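Local coordinates for ArsR family transcriptional regulator (Comamonas testosteroni, PDB 6UVU), which acts as an antimony(III)-responsive transcriptional repressor, probably binding its operator DNA through an ArsR-type winged helix-turn-helix domain, at residues 55-58 against 59-63; 66-70 against 71-75. One frame throughout, in Å; residues are numbered along the deposited sequence.

From the N terminus, the chain leaves helix 42-54 and enters contact 1, where 55-58 runs straight into the first turn of helix 59-65. That helix ends, and in contact 2 the short linker 66-69 leads into helix 70-82. Both contacts are local helix starts without intervening residues, and they follow in series, neither nested nor crossed, with centres about 10 Å apart. They meet through their helices: Val59 packs on the backbone of Pro70 and Ser74, and Ala63 CB lies 3.7 Å from Val73 CG2. Leu62 of contact 1 and Val73 of contact 2 also reach helix 42-54, so both tie the helix-turn-helix pair to that third helix.

Contact 1 (55-58 against 59-63); sequences GGLC and VTDLA
Cys58 caps the start of helix 59-65 with its own sulfur: SG accepts Asp61 N at 3.6 Å, nearly straight at 171°. Chi1 of 72° sets SG between the backbone N and the carbonyl carbon, folding it back over the first turn, where it also rests 3.7 Å from Asp61 CG. The backbone of the same residue opens the helical ladder, Cys58 O taking Leu62 N at 3.0 Å.

On the tightly packed side, Leu57 and Leu62 meet through their first carbons, CB to CB at 4.1 Å, and Leu62 continues inward to Leu47, Ala50 and Leu51. Here the loop that follows helix 42-54 delivers the chain into the first helix of the helix-turn-helix, while Leu57 also pairs by backbone hydrogen bonds with Tyr97 on strand 94-99 of the wing. Leu57 CD2 extends across Asp61 at about a right angle and touches its CB at 4.1 Å.

The other side is open to solvent. Thr60 and Asp61 are exposed, and a water spans the helix start, accepting from Cys58 N at 2.8 Å and donating to Asp61 OD2. Putting an alanine in place of Cys58 removes the sulfur and would probably leave Asp61 N without its side-chain cap, with a small gap beside the aspartate carboxylate.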
ATOM      1  N   GLY B  55     -14.256   7.223 -13.286  1.00 38.41           N
ATOM      2  CA  GLY B  55     -13.505   7.120 -14.521  1.00 38.60           C
ATOM      3  C   GLY B  55     -12.929   8.427 -15.004  1.00 38.26           C
ATOM      4  O   GLY B  55     -12.541   8.528 -16.170  1.00 41.07           O
ATOM      5  N   GLY B  56     -12.872   9.439 -14.140  1.00 37.88           N
ATOM      6  CA  GLY B  56     -12.297  10.718 -14.504  1.00 37.63           C
ATOM      7  C   GLY B  56     -13.188  11.924 -14.267  1.00 37.88           C
ATOM      8  O   GLY B  56     -14.384  11.891 -14.571  1.00 44.15           O
ATOM      9  N   LEU B  57     -12.607  13.009 -13.756  1.00 35.58           N
ATOM     10  CA  LEU B  57     -13.362  14.193 -13.374  1.00 34.61           C
ATOM     11  C   LEU B  57     -12.518  15.444 -13.599  1.00 32.04           C
ATOM     12  O   LEU B  57     -11.290  15.382 -13.722  1.00 27.95           O
ATOM     13  CB  LEU B  57     -13.797  14.115 -11.906  1.00 38.10           C
ATOM     14  CG  LEU B  57     -14.774  12.982 -11.559  1.00 38.81           C
ATOM     15  CD1 LEU B  57     -14.889  12.773 -10.047  1.00 38.82           C
ATOM     16  CD2 LEU B  57     -16.146  13.220 -12.210  1.00 39.90           C
ATOM     17  N   CYS B  58     -13.200  16.587 -13.635  1.00 30.10           N
ATOM     18  CA  CYS B  58     -12.568  17.888 -13.529  1.00 30.99           C
ATOM     19  C   CYS B  58     -12.391  18.250 -12.065  1.00 30.76           C
ATOM     20  O   CYS B  58     -12.944  17.612 -11.165  1.00 31.37           O
ATOM     21  CB  CYS B  58     -13.389  18.978 -14.241  1.00 35.23           C
ATOM     22  SG  CYS B  58     -14.952  19.473 -13.418  1.00 36.71           S
ATOM     23  N   VAL B  59     -11.625  19.316 -11.838  1.00 29.83           N
ATOM     24  CA  VAL B  59     -11.266  19.716 -10.482  1.00 30.60           C
ATOM     25  C   VAL B  59     -12.509  20.095  -9.677  1.00 30.93           C
ATOM     26  O   VAL B  59     -12.593  19.818  -8.471  1.00 29.29           O
ATOM     27  CB  VAL B  59     -10.230  20.856 -10.540  1.00 31.10           C
ATOM     28  CG1 VAL B  59      -9.942  21.405  -9.166  1.00 31.55           C
ATOM     29  CG2 VAL B  59      -8.950  20.354 -11.169  1.00 31.12           C
ATOM     30  N   THR B  60     -13.512  20.689 -10.337  1.00 28.08           N
ATOM     31  CA  THR B  60     -14.699  21.179  -9.634  1.00 30.33           C
ATOM     32  C   THR B  60     -15.580  20.036  -9.131  1.00 29.28           C
ATOM     33  O   THR B  60     -16.063  20.060  -7.992  1.00 30.68           O
ATOM     34  CB  THR B  60     -15.494  22.107 -10.561  1.00 30.84           C
ATOM     35  OG1 THR B  60     -14.913  23.414 -10.517  1.00 36.18           O
ATOM     36  CG2 THR B  60     -16.968  22.169 -10.159  1.00 31.08           C
ATOM     37  N   ASP B  61     -15.829  19.042  -9.980  1.00 29.56           N
ATOM     38  CA  ASP B  61     -16.591  17.877  -9.547  1.00 30.47           C
ATOM     39  C   ASP B  61     -15.808  17.075  -8.517  1.00 30.07           C
ATOM     40  O   ASP B  61     -16.351  16.674  -7.481  1.00 30.37           O
ATOM     41  CB  ASP B  61     -16.935  17.004 -10.755  1.00 32.32           C
ATOM     42  CG  ASP B  61     -17.808  17.725 -11.773  1.00 33.32           C
ATOM     43  OD1 ASP B  61     -18.362  18.800 -11.448  1.00 33.72           O
ATOM     44  OD2 ASP B  61     -17.931  17.208 -12.904  1.00 33.51           O
ATOM     45  N   LEU B  62     -14.523  16.837  -8.787  1.00 29.99           N
ATOM     46  CA  LEU B  62     -13.702  16.067  -7.862  1.00 30.12           C
ATOM     47  C   LEU B  62     -13.601  16.754  -6.502  1.00 27.17           C
ATOM     48  O   LEU B  62     -13.761  16.108  -5.461  1.00 25.73           O
ATOM     49  CB  LEU B  62     -12.327  15.834  -8.478  1.00 33.56           C
ATOM     50  CG  LEU B  62     -11.321  15.130  -7.585  1.00 38.78           C
ATOM     51  CD1 LEU B  62     -11.904  13.845  -7.021  1.00 41.38           C
ATOM     52  CD2 LEU B  62     -10.061  14.846  -8.362  1.00 41.69           C
ATOM     53  N   ALA B  63     -13.379  18.069  -6.487  1.00 29.56           N
ATOM     54  CA  ALA B  63     -13.314  18.791  -5.220  1.00 29.01           C
ATOM     55  C   ALA B  63     -14.652  18.773  -4.488  1.00 28.41           C
ATOM     56  O   ALA B  63     -14.681  18.756  -3.250  1.00 26.82           O
ATOM     57  CB  ALA B  63     -12.861  20.235  -5.452  1.00 30.19           C
TER
HETATM   58  O   HOH W   1     -15.938  16.354 -14.217  1.00 26.69           O

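Contact 2 (66-70 against 71-75); sequences VGMKP and QAVSN
Two peptide planes, those bearing Lys69 O and Pro70 O, are the flat groups through which the linker meets helix 70-82. Above one face of the Lys69 carbonyl stands Val73 CG2, 3.5 Å from the oxygen; Ala72 CB lies on the other side of that plane. At the oxygen itself Val73 N arrives almost in line with the C=O bond, 3.1 Å away, in a bond bent by only a few degrees (172°). The Pro70 carbonyl is gripped less squarely: Ser74 N donates to its oxygen at 2.7 Å but is tilted 20° from the carbonyl plane, and Ser74 CB sits close by.

This is the turn of the helix-turn-helix, with Lys69 as N-cap and Pro70 in the first turn of what in this family is the probable DNA-recognition helix. Proline suits that position, because amide N-H groups of the first turn have no carbonyl before them in the helix to bond to, and the proline nitrogen has no hydrogen to leave unused. Before it, Gly67 is the centre of an inverse gamma turn, closed by a weak bond from Met68 N to Val66 O, which kinks the chain between the two helices.

Apolar packing fills the inside of the bend. The Met68 and Val73 side chains run obliquely across each other, Met68 CB touching Val73 CG2 at 3.6 Å. Val66 approaches the same methyl more loosely, and it also packs on Arg46 of helix 42-54 and on Leu23 of the second subunit. Val73 is buried, with Leu47 of helix 42-54 against it, whereas the exposed Lys69 and Gln71 carry their polar ends away from the contact. The thioether is bent at its last torsion (chi3 57°), which brings the terminal methyl back over the valine, with Met68 CE 3.8 Å from Val73 CG2 and 4.4 Å from Ala72 CB.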
ATOM      1  N   VAL B  66     -15.048  15.175  -2.688  1.00 26.72           N
ATOM      2  CA  VAL B  66     -14.353  15.092  -1.406  1.00 29.39           C
ATOM      3  C   VAL B  66     -14.638  16.384  -0.652  1.00 33.39           C
ATOM      4  O   VAL B  66     -15.354  17.260  -1.152  1.00 36.59           O
ATOM      5  CB  VAL B  66     -12.846  14.854  -1.604  1.00 29.30           C
ATOM      6  CG1 VAL B  66     -12.619  13.561  -2.374  1.00 30.38           C
ATOM      7  CG2 VAL B  66     -12.201  16.026  -2.354  1.00 29.25           C
ATOM      8  N   GLY B  67     -14.103  16.536   0.548  1.00 36.39           N
ATOM      9  CA  GLY B  67     -14.474  17.752   1.255  1.00 42.10           C
ATOM     10  C   GLY B  67     -13.556  18.944   1.062  1.00 42.34           C
ATOM     11  O   GLY B  67     -13.165  19.560   2.060  1.00 52.12           O
ATOM     12  N   MET B  68     -13.208  19.311  -0.176  1.00 41.26           N
ATOM     13  CA  MET B  68     -12.047  20.179  -0.377  1.00 37.96           C
ATOM     14  C   MET B  68     -12.317  21.299  -1.381  1.00 36.63           C
ATOM     15  O   MET B  68     -13.281  21.270  -2.146  1.00 35.87           O
ATOM     16  CB  MET B  68     -10.835  19.363  -0.833  1.00 38.31           C
ATOM     17  CG  MET B  68     -10.407  18.304   0.159  1.00 40.88           C
ATOM     18  SD  MET B  68      -9.111  17.251  -0.505  1.00 46.86           S
ATOM     19  CE  MET B  68      -7.859  18.471  -0.907  1.00 48.05           C
ATOM     20  N   LYS B  69     -11.424  22.303  -1.359  1.00 38.99           N
ATOM     21  CA  LYS B  69     -11.493  23.477  -2.218  1.00 45.19           C
ATOM     22  C   LYS B  69     -10.847  23.182  -3.568  1.00 42.06           C
ATOM     23  O   LYS B  69      -9.822  22.500  -3.627  1.00 40.35           O
ATOM     24  CB  LYS B  69     -10.784  24.658  -1.563  1.00 51.32           C
ATOM     25  CG  LYS B  69     -11.390  25.076  -0.243  1.00 56.40           C
ATOM     26  CD  LYS B  69     -10.349  25.689   0.684  1.00 59.31           C
ATOM     27  CE  LYS B  69     -10.995  26.085   2.000  1.00 64.78           C
ATOM     28  NZ  LYS B  69     -12.241  26.884   1.772  1.00 63.78           N
ATOM     29  N   PRO B  70     -11.409  23.696  -4.664  1.00 41.65           N
ATOM     30  CA  PRO B  70     -10.854  23.361  -5.986  1.00 43.35           C
ATOM     31  C   PRO B  70      -9.375  23.672  -6.122  1.00 41.96           C
ATOM     32  O   PRO B  70      -8.646  22.902  -6.756  1.00 38.50           O
ATOM     33  CB  PRO B  70     -11.699  24.208  -6.947  1.00 44.03           C
ATOM     34  CG  PRO B  70     -12.961  24.477  -6.202  1.00 46.96           C
ATOM     35  CD  PRO B  70     -12.558  24.609  -4.765  1.00 45.19           C
ATOM     36  N   GLN B  71      -8.902  24.768  -5.526  1.00 45.96           N
ATOM     37  CA  GLN B  71      -7.517  25.176  -5.760  1.00 49.84           C
ATOM     38  C   GLN B  71      -6.529  24.190  -5.145  1.00 47.80           C
ATOM     39  O   GLN B  71      -5.519  23.844  -5.771  1.00 42.49           O
ATOM     40  CB  GLN B  71      -7.279  26.590  -5.227  1.00 53.27           C
ATOM     41  CG  GLN B  71      -7.151  27.636  -6.330  1.00 56.79           C
ATOM     42  CD  GLN B  71      -6.139  27.237  -7.408  1.00 56.44           C
ATOM     43  OE1 GLN B  71      -5.019  26.821  -7.103  1.00 57.11           O
ATOM     44  NE2 GLN B  71      -6.540  27.357  -8.673  1.00 51.45           N
ATOM     45  N   ALA B  72      -6.806  23.728  -3.921  1.00 43.23           N
ATOM     46  CA  ALA B  72      -5.974  22.701  -3.310  1.00 40.47           C
ATOM     47  C   ALA B  72      -6.060  21.386  -4.078  1.00 38.75           C
ATOM     48  O   ALA B  72      -5.044  20.710  -4.279  1.00 38.38           O
ATOM     49  CB  ALA B  72      -6.392  22.499  -1.854  1.00 39.17           C
ATOM     50  N   VAL B  73      -7.271  20.993  -4.494  1.00 35.56           N
ATOM     51  CA  VAL B  73      -7.428  19.762  -5.272  1.00 34.44           C
ATOM     52  C   VAL B  73      -6.678  19.881  -6.590  1.00 34.60           C
ATOM     53  O   VAL B  73      -6.003  18.939  -7.034  1.00 31.90           O
ATOM     54  CB  VAL B  73      -8.922  19.448  -5.506  1.00 34.54           C
ATOM     55  CG1 VAL B  73      -9.080  18.352  -6.556  1.00 33.82           C
ATOM     56  CG2 VAL B  73      -9.603  19.027  -4.214  1.00 37.83           C
ATOM     57  N   SER B  74      -6.783  21.048  -7.230  1.00 34.33           N
ATOM     58  CA  SER B  74      -6.119  21.251  -8.511  1.00 32.52           C
ATOM     59  C   SER B  74      -4.628  21.016  -8.378  1.00 32.28           C
ATOM     60  O   SER B  74      -4.024  20.288  -9.173  1.00 29.90           O
ATOM     61  CB  SER B  74      -6.390  22.662  -9.040  1.00 33.83           C
ATOM     62  OG  SER B  74      -5.601  22.922 -10.195  1.00 33.54           O
ATOM     63  N   ASN B  75      -4.020  21.601  -7.351  1.00 33.68           N
ATOM     64  CA  ASN B  75      -2.585  21.444  -7.193  1.00 33.86           C
ATOM     65  C   ASN B  75      -2.238  19.985  -6.957  1.00 32.44           C
ATOM     66  O   ASN B  75      -1.304  19.460  -7.568  1.00 32.94           O
ATOM     67  CB  ASN B  75      -2.088  22.363  -6.075  1.00 38.21           C
ATOM     68  CG  ASN B  75      -2.384  23.855  -6.363  1.00 40.68           C
ATOM     69  OD1 ASN B  75      -2.670  24.253  -7.509  1.00 35.38           O
ATOM     70  ND2 ASN B  75      -2.317  24.680  -5.317  1.00 42.34           N
TER